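Local coordinates for protein glutathione peroxidase (Hypocrea jecorina, PDB 6VPD) that probably reduces hydroperoxides to alcohols with thioredoxin as electron donor, as a thioredoxin-dependent member of the glutathione peroxidase family, at residues A[88-93]-A[132-137]; A[27-32]-A[52-57]. All blocks are in the same frame, centred on the assembly; numbering follows the deposited sequence.

How the contacts relate
From the N terminus, residues 27-32 come first, in the loop before strand 33-35. Contact 2 sets them against strand 51-58 and closes a short loop that holds the hairpin of strands 33-35 and 41-43. The chain then runs through helix 64-80 into strand 85-92. Contact 1 closes a second loop, from this strand to the start of helix 133-141. The two loops follow one another in series and neither encloses the other. They meet in the sheet, where strands 85-92 and 51-58 are parallel neighbours: Phe90 N lies 2.8 Å from Val55 O, a probable hydrogen bond. Together they tie the N-terminal segment and helix 133-141 to the same sheet.

Contact 1: residues A[88-93]-A[132-137]; sequences LGFPCN and HPLYKW
Phe90 holds its CG anti to its own carbonyl carbon (chi1 -66°), and Leu134 holds its CG anti to the backbone N (chi1 172°). With these torsions the Phe90 ring and Leu134 CD2 meet between strand and helix. The two side chains cross at about a right angle. The touch is made by Leu134 CD2, which comes obliquely to the ring and lies 4.0 Å from Phe90 CZ. Tyr135 is the second partner. It presents a ring edge to a face of Phe90, in a T-shaped pair with centroids 6.0 Å apart and planes at 84°. The nearest ring carbon of this edge is Tyr135 CE2, 4.3 Å from Phe90 CG and offset toward the rim of the phenylalanine. Tyr135 OH also reaches toward Phe90 CD1, at 4.2 Å. Contact across the two segments is therefore apolar and aromatic, and all three side chains are buried.

His132 fixes the start of the helix that carries Leu134 and Tyr135. It is the N-cap residue: ND1 accepts from Leu134 N at 2.9 Å, with the donor close to the imidazole plane. The cap satisfies a backbone N-H in the first turn and restrains the rotation of the imidazole.

Strand 85-92 is an outermost strand of the mixed sheet within this chain, and the first turn of helix 133-141 packs on one face of that sheet. Phe90 and Tyr135 both also touch Val54 of the adjacent strand 51-58 and Ile124 of a loop. Val34 of strand 33-35 touches Phe90, Leu134 and His132, so the short hairpin joins the same packing between helix and sheet.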
loop_
_atom_site.group_PDB
_atom_site.type_symbol
_atom_site.label_atom_id
_atom_site.label_comp_id
_atom_site.label_asym_id
_atom_site.label_seq_id
_atom_site.Cartn_x
_atom_site.Cartn_y
_atom_site.Cartn_z
ATOM N N LEU A 88 -19.880 0.475 -0.652
ATOM C CA LEU A 88 -19.946 1.561 -1.624
ATOM C C LEU A 88 -18.557 1.746 -2.218
ATOM O O LEU A 88 -17.632 2.187 -1.520
ATOM C CB LEU A 88 -20.452 2.857 -0.978
ATOM C CG LEU A 88 -21.865 2.800 -0.391
ATOM C CD1 LEU A 88 -22.374 4.188 0.037
ATOM C CD2 LEU A 88 -22.838 2.170 -1.373
ATOM N N GLY A 89 -18.399 1.402 -3.492
ATOM C CA GLY A 89 -17.154 1.670 -4.197
ATOM C C GLY A 89 -17.239 3.008 -4.912
ATOM O O GLY A 89 -18.248 3.326 -5.528
ATOM N N PHE A 90 -16.171 3.790 -4.816
ATOM C CA PHE A 90 -16.101 5.095 -5.477
ATOM C C PHE A 90 -14.887 5.097 -6.385
ATOM O O PHE A 90 -13.744 5.123 -5.884
ATOM C CB PHE A 90 -15.992 6.259 -4.494
ATOM C CG PHE A 90 -17.196 6.471 -3.639
ATOM C CD1 PHE A 90 -17.426 5.665 -2.533
ATOM C CD2 PHE A 90 -18.070 7.512 -3.903
ATOM C CE1 PHE A 90 -18.542 5.871 -1.727
ATOM C CE2 PHE A 90 -19.190 7.734 -3.101
ATOM C CZ PHE A 90 -19.428 6.915 -2.017
ATOM N N PRO A 91 -15.069 5.101 -7.696
ATOM C CA PRO A 91 -13.919 5.115 -8.603
ATOM C C PRO A 91 -13.090 6.375 -8.434
ATOM O O PRO A 91 -13.603 7.454 -8.122
ATOM C CB PRO A 91 -14.567 5.056 -9.986
ATOM C CG PRO A 91 -15.925 4.488 -9.743
ATOM C CD PRO A 91 -16.346 4.976 -8.408
ATOM N N CYS A 92 -11.789 6.225 -8.658
ATOM C CA CYS A 92 -10.845 7.319 -8.461
ATOM C C CYS A 92 -9.681 7.151 -9.421
ATOM O O CYS A 92 -9.006 6.114 -9.413
ATOM C CB CYS A 92 -10.341 7.360 -7.023
ATOM S SG CYS A 92 -9.633 8.949 -6.601
ATOM N N ASN A 93 -9.449 8.178 -10.229
ATOM C CA ASN A 93 -8.377 8.194 -11.210
ATOM C C ASN A 93 -7.080 8.755 -10.648
ATOM O O ASN A 93 -6.083 8.814 -11.374
ATOM C CB ASN A 93 -8.802 9.022 -12.425
ATOM C CG ASN A 93 -9.005 10.496 -12.083
ATOM O OD1 ASN A 93 -9.155 10.860 -10.907
ATOM N ND2 ASN A 93 -9.018 11.354 -13.114
ATOM N N HIS A 132 -14.154 15.162 -2.940
ATOM C CA HIS A 132 -15.575 15.201 -2.636
ATOM C C HIS A 132 -15.774 15.494 -1.150
ATOM O O HIS A 132 -15.031 14.965 -0.312
ATOM C CB HIS A 132 -16.246 13.882 -3.015
ATOM C CG HIS A 132 -17.733 13.929 -2.898
ATOM N ND1 HIS A 132 -18.377 13.962 -1.681
ATOM C CD2 HIS A 132 -18.702 14.004 -3.842
ATOM C CE1 HIS A 132 -19.682 14.036 -1.882
ATOM N NE2 HIS A 132 -19.904 14.064 -3.183
ATOM N N PRO A 133 -16.746 16.343 -0.787
ATOM C CA PRO A 133 -16.932 16.674 0.641
ATOM C C PRO A 133 -17.012 15.458 1.537
ATOM O O PRO A 133 -16.501 15.499 2.661
ATOM C CB PRO A 133 -18.248 17.474 0.655
ATOM C CG PRO A 133 -18.325 18.087 -0.705
ATOM C CD PRO A 133 -17.661 17.105 -1.662
ATOM N N LEU A 134 -17.619 14.363 1.066
ATOM C CA LEU A 134 -17.661 13.136 1.859
ATOM C C LEU A 134 -16.262 12.688 2.286
ATOM O O LEU A 134 -16.034 12.362 3.457
ATOM C CB LEU A 134 -18.352 12.027 1.070
ATOM C CG LEU A 134 -18.244 10.680 1.800
ATOM C CD1 LEU A 134 -18.963 10.701 3.169
ATOM C CD2 LEU A 134 -18.683 9.501 0.932
ATOM N N TYR A 135 -15.314 12.648 1.341
ATOM C CA TYR A 135 -13.967 12.192 1.670
ATOM C C TYR A 135 -13.203 13.199 2.517
ATOM O O TYR A 135 -12.346 12.798 3.315
ATOM C CB TYR A 135 -13.180 11.867 0.402
ATOM C CG TYR A 135 -13.321 10.416 0.079
ATOM C CD1 TYR A 135 -12.451 9.494 0.610
ATOM C CD2 TYR A 135 -14.384 9.959 -0.684
ATOM C CE1 TYR A 135 -12.594 8.152 0.356
ATOM C CE2 TYR A 135 -14.543 8.603 -0.945
ATOM C CZ TYR A 135 -13.637 7.708 -0.424
ATOM O OH TYR A 135 -13.777 6.369 -0.669
ATOM N N LYS A 136 -13.478 14.499 2.369
ATOM C CA LYS A 136 -12.896 15.447 3.310
ATOM C C LYS A 136 -13.320 15.118 4.741
ATOM O O LYS A 136 -12.504 15.151 5.670
ATOM C CB LYS A 136 -13.281 16.871 2.925
ATOM C CG LYS A 136 -12.578 17.362 1.663
ATOM C CD LYS A 136 -12.823 18.839 1.413
ATOM C CE LYS A 136 -12.304 19.246 0.011
ATOM N NZ LYS A 136 -12.510 20.695 -0.279
ATOM N N TRP A 137 -14.582 14.730 4.925
ATOM C CA TRP A 137 -15.056 14.357 6.251
ATOM C C TRP A 137 -14.445 13.035 6.720
ATOM O O TRP A 137 -13.932 12.951 7.843
ATOM C CB TRP A 137 -16.581 14.287 6.240
ATOM C CG TRP A 137 -17.192 13.908 7.543
ATOM C CD1 TRP A 137 -17.429 14.727 8.615
ATOM C CD2 TRP A 137 -17.674 12.610 7.912
ATOM N NE1 TRP A 137 -18.031 14.017 9.621
ATOM C CE2 TRP A 137 -18.191 12.713 9.217
ATOM C CE3 TRP A 137 -17.738 11.377 7.258
ATOM C CZ2 TRP A 137 -18.751 11.626 9.881
ATOM C CZ3 TRP A 137 -18.271 10.301 7.924
ATOM C CH2 TRP A 137 -18.772 10.431 9.218
#

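Contact 2: residues A[27-32]-A[52-57]; sequences TSFFDF and VLVVNT
The Phe29 ring meets Val52 and Val54 obliquely, through CE2 and CZ on Val52 and CE1 and CZ on Val54. At its edge, in plane, sits Phe30 CE1. Phe30 in turn has Phe29 CD2 over one face, 3.8 Å above the plane and offset toward the rim. The two rings therefore touch each other as well as strand 51-58.

Val54 makes the closest approach, with CG2 at 3.6 Å from Phe29 CE1. That methyl also touches CZ of the same ring, and the two side chains come from opposite directions. Val52 uses both its branches. Its CG1 meets Phe29 alone of the two rings, 4.0 Å from CE2. Its CG2 lies 4.0 Å from Phe30 CE1 and also against Phe29 CE2. Val52 has CG1 anti to the backbone N (chi1 -173°), which places CG2 beside that N, where it reaches both rings. Val52 and Val54 alternate with Leu53, whose CB points away from residues 27-32.

Both phenylalanines lie in the 3-10 turn at 29-31. Asp31 N donates to Ser28 O at 2.8 Å. Ser28 N donates back to Asp31 OD2 at 3.1 Å, from above the carboxylate plane, and the bond is nearly straight at 169°. These two bonds tie the ends of the turn together.

Ile160 of strand 157-160 also touches Phe29 and Val52, and Leu134 of helix 133-141 touches Phe29. Strand 51-58 is an inner strand of the mixed sheet of the thioredoxin fold. Here the segment before the N-terminal hairpin of a glutathione peroxidase packs its two phenylalanines onto that strand, away from the predicted active-site Cys61.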
loop_
_atom_site.group_PDB
_atom_site.type_symbol
_atom_site.label_atom_id
_atom_site.label_comp_id
_atom_site.label_asym_id
_atom_site.label_seq_id
_atom_site.Cartn_x
_atom_site.Cartn_y
_atom_site.Cartn_z
ATOM N N THR A 27 -21.559 15.761 12.685
ATOM C CA THR A 27 -21.987 15.254 11.399
ATOM C C THR A 27 -21.994 13.731 11.432
ATOM O O THR A 27 -21.241 13.089 12.176
ATOM C CB THR A 27 -21.069 15.758 10.290
ATOM O OG1 THR A 27 -20.624 17.077 10.603
ATOM C CG2 THR A 27 -21.808 15.802 8.962
ATOM N N SER A 28 -22.884 13.156 10.641
ATOM C CA SER A 28 -22.964 11.728 10.468
ATOM C C SER A 28 -22.802 11.422 8.992
ATOM O O SER A 28 -23.187 12.222 8.131
ATOM C CB SER A 28 -24.284 11.168 10.954
ATOM O OG SER A 28 -24.978 10.596 9.858
ATOM N N PHE A 29 -22.231 10.254 8.720
ATOM C CA PHE A 29 -22.033 9.814 7.350
ATOM C C PHE A 29 -23.327 9.895 6.564
ATOM O O PHE A 29 -23.329 10.283 5.395
ATOM C CB PHE A 29 -21.473 8.385 7.370
ATOM C CG PHE A 29 -21.417 7.718 6.038
ATOM C CD1 PHE A 29 -20.344 7.928 5.180
ATOM C CD2 PHE A 29 -22.405 6.836 5.662
ATOM C CE1 PHE A 29 -20.272 7.278 3.947
ATOM C CE2 PHE A 29 -22.345 6.195 4.440
ATOM C CZ PHE A 29 -21.269 6.411 3.582
ATOM N N PHE A 30 -24.444 9.574 7.194
ATOM C CA PHE A 30 -25.696 9.588 6.443
ATOM C C PHE A 30 -26.220 11.005 6.151
ATOM O O PHE A 30 -27.266 11.129 5.495
ATOM C CB PHE A 30 -26.741 8.751 7.190
ATOM C CG PHE A 30 -26.250 7.362 7.581
ATOM C CD1 PHE A 30 -26.088 6.363 6.626
ATOM C CD2 PHE A 30 -25.956 7.062 8.908
ATOM C CE1 PHE A 30 -25.642 5.092 6.993
ATOM C CE2 PHE A 30 -25.512 5.798 9.276
ATOM C CZ PHE A 30 -25.359 4.814 8.316
ATOM N N ASP A 31 -25.519 12.064 6.585
ATOM C CA ASP A 31 -25.832 13.426 6.157
ATOM C C ASP A 31 -25.414 13.705 4.711
ATOM O O ASP A 31 -25.826 14.725 4.144
ATOM C CB ASP A 31 -25.151 14.467 7.074
ATOM C CG ASP A 31 -25.701 14.467 8.513
ATOM O OD1 ASP A 31 -26.780 13.879 8.726
ATOM O OD2 ASP A 31 -25.061 15.054 9.427
ATOM N N PHE A 32 -24.603 12.849 4.097
ATOM C CA PHE A 32 -23.961 13.240 2.852
ATOM C C PHE A 32 -24.753 12.742 1.650
ATOM O O PHE A 32 -25.543 11.802 1.742
ATOM C CB PHE A 32 -22.537 12.707 2.787
ATOM C CG PHE A 32 -21.548 13.493 3.597
ATOM C CD1 PHE A 32 -21.317 13.180 4.923
ATOM C CD2 PHE A 32 -20.821 14.539 3.015
ATOM C CE1 PHE A 32 -20.402 13.911 5.665
ATOM C CE2 PHE A 32 -19.903 15.260 3.746
ATOM C CZ PHE A 32 -19.691 14.947 5.071
ATOM N N VAL A 52 -21.768 0.363 6.775
ATOM C CA VAL A 52 -21.328 0.735 5.434
ATOM C C VAL A 52 -19.803 0.657 5.365
ATOM O O VAL A 52 -19.101 1.162 6.252
ATOM C CB VAL A 52 -21.802 2.152 5.045
ATOM C CG1 VAL A 52 -21.461 2.433 3.582
ATOM C CG2 VAL A 52 -23.290 2.338 5.306
ATOM N N LEU A 53 -19.294 0.038 4.305
ATOM C CA LEU A 53 -17.867 -0.014 4.047
ATOM C C LEU A 53 -17.601 0.802 2.791
ATOM O O LEU A 53 -18.103 0.467 1.714
ATOM C CB LEU A 53 -17.380 -1.453 3.894
ATOM C CG LEU A 53 -15.856 -1.472 3.714
ATOM C CD1 LEU A 53 -15.109 -1.272 5.049
ATOM C CD2 LEU A 53 -15.378 -2.691 2.984
ATOM N N VAL A 54 -16.830 1.878 2.934
ATOM C CA VAL A 54 -16.584 2.826 1.859
ATOM C C VAL A 54 -15.203 2.514 1.333
ATOM O O VAL A 54 -14.258 2.371 2.115
ATOM C CB VAL A 54 -16.676 4.284 2.353
ATOM C CG1 VAL A 54 -16.243 5.243 1.269
ATOM C CG2 VAL A 54 -18.086 4.631 2.830
ATOM N N VAL A 55 -15.086 2.348 0.024
ATOM C CA VAL A 55 -13.815 1.989 -0.584
ATOM C C VAL A 55 -13.675 2.776 -1.888
ATOM O O VAL A 55 -14.641 2.909 -2.647
ATOM C CB VAL A 55 -13.707 0.464 -0.790
ATOM C CG1 VAL A 55 -14.707 -0.009 -1.799
ATOM C CG2 VAL A 55 -12.304 0.064 -1.221
ATOM N N ASN A 56 -12.507 3.389 -2.094
ATOM C CA ASN A 56 -12.179 4.067 -3.341
ATOM C C ASN A 56 -11.569 3.053 -4.303
ATOM O O ASN A 56 -10.519 2.457 -4.018
ATOM C CB ASN A 56 -11.203 5.212 -3.112
ATOM C CG ASN A 56 -9.967 4.749 -2.426
ATOM O OD1 ASN A 56 -10.050 4.038 -1.416
ATOM N ND2 ASN A 56 -8.807 5.100 -2.971
ATOM N N THR A 57 -12.225 2.859 -5.434
ATOM C CA THR A 57 -11.804 1.846 -6.381
ATOM C C THR A 57 -10.994 2.479 -7.505
ATOM O O THR A 57 -11.011 3.695 -7.714
ATOM C CB THR A 57 -13.012 1.089 -6.942
ATOM O OG1 THR A 57 -14.016 2.026 -7.356
ATOM C CG2 THR A 57 -13.585 0.182 -5.883
#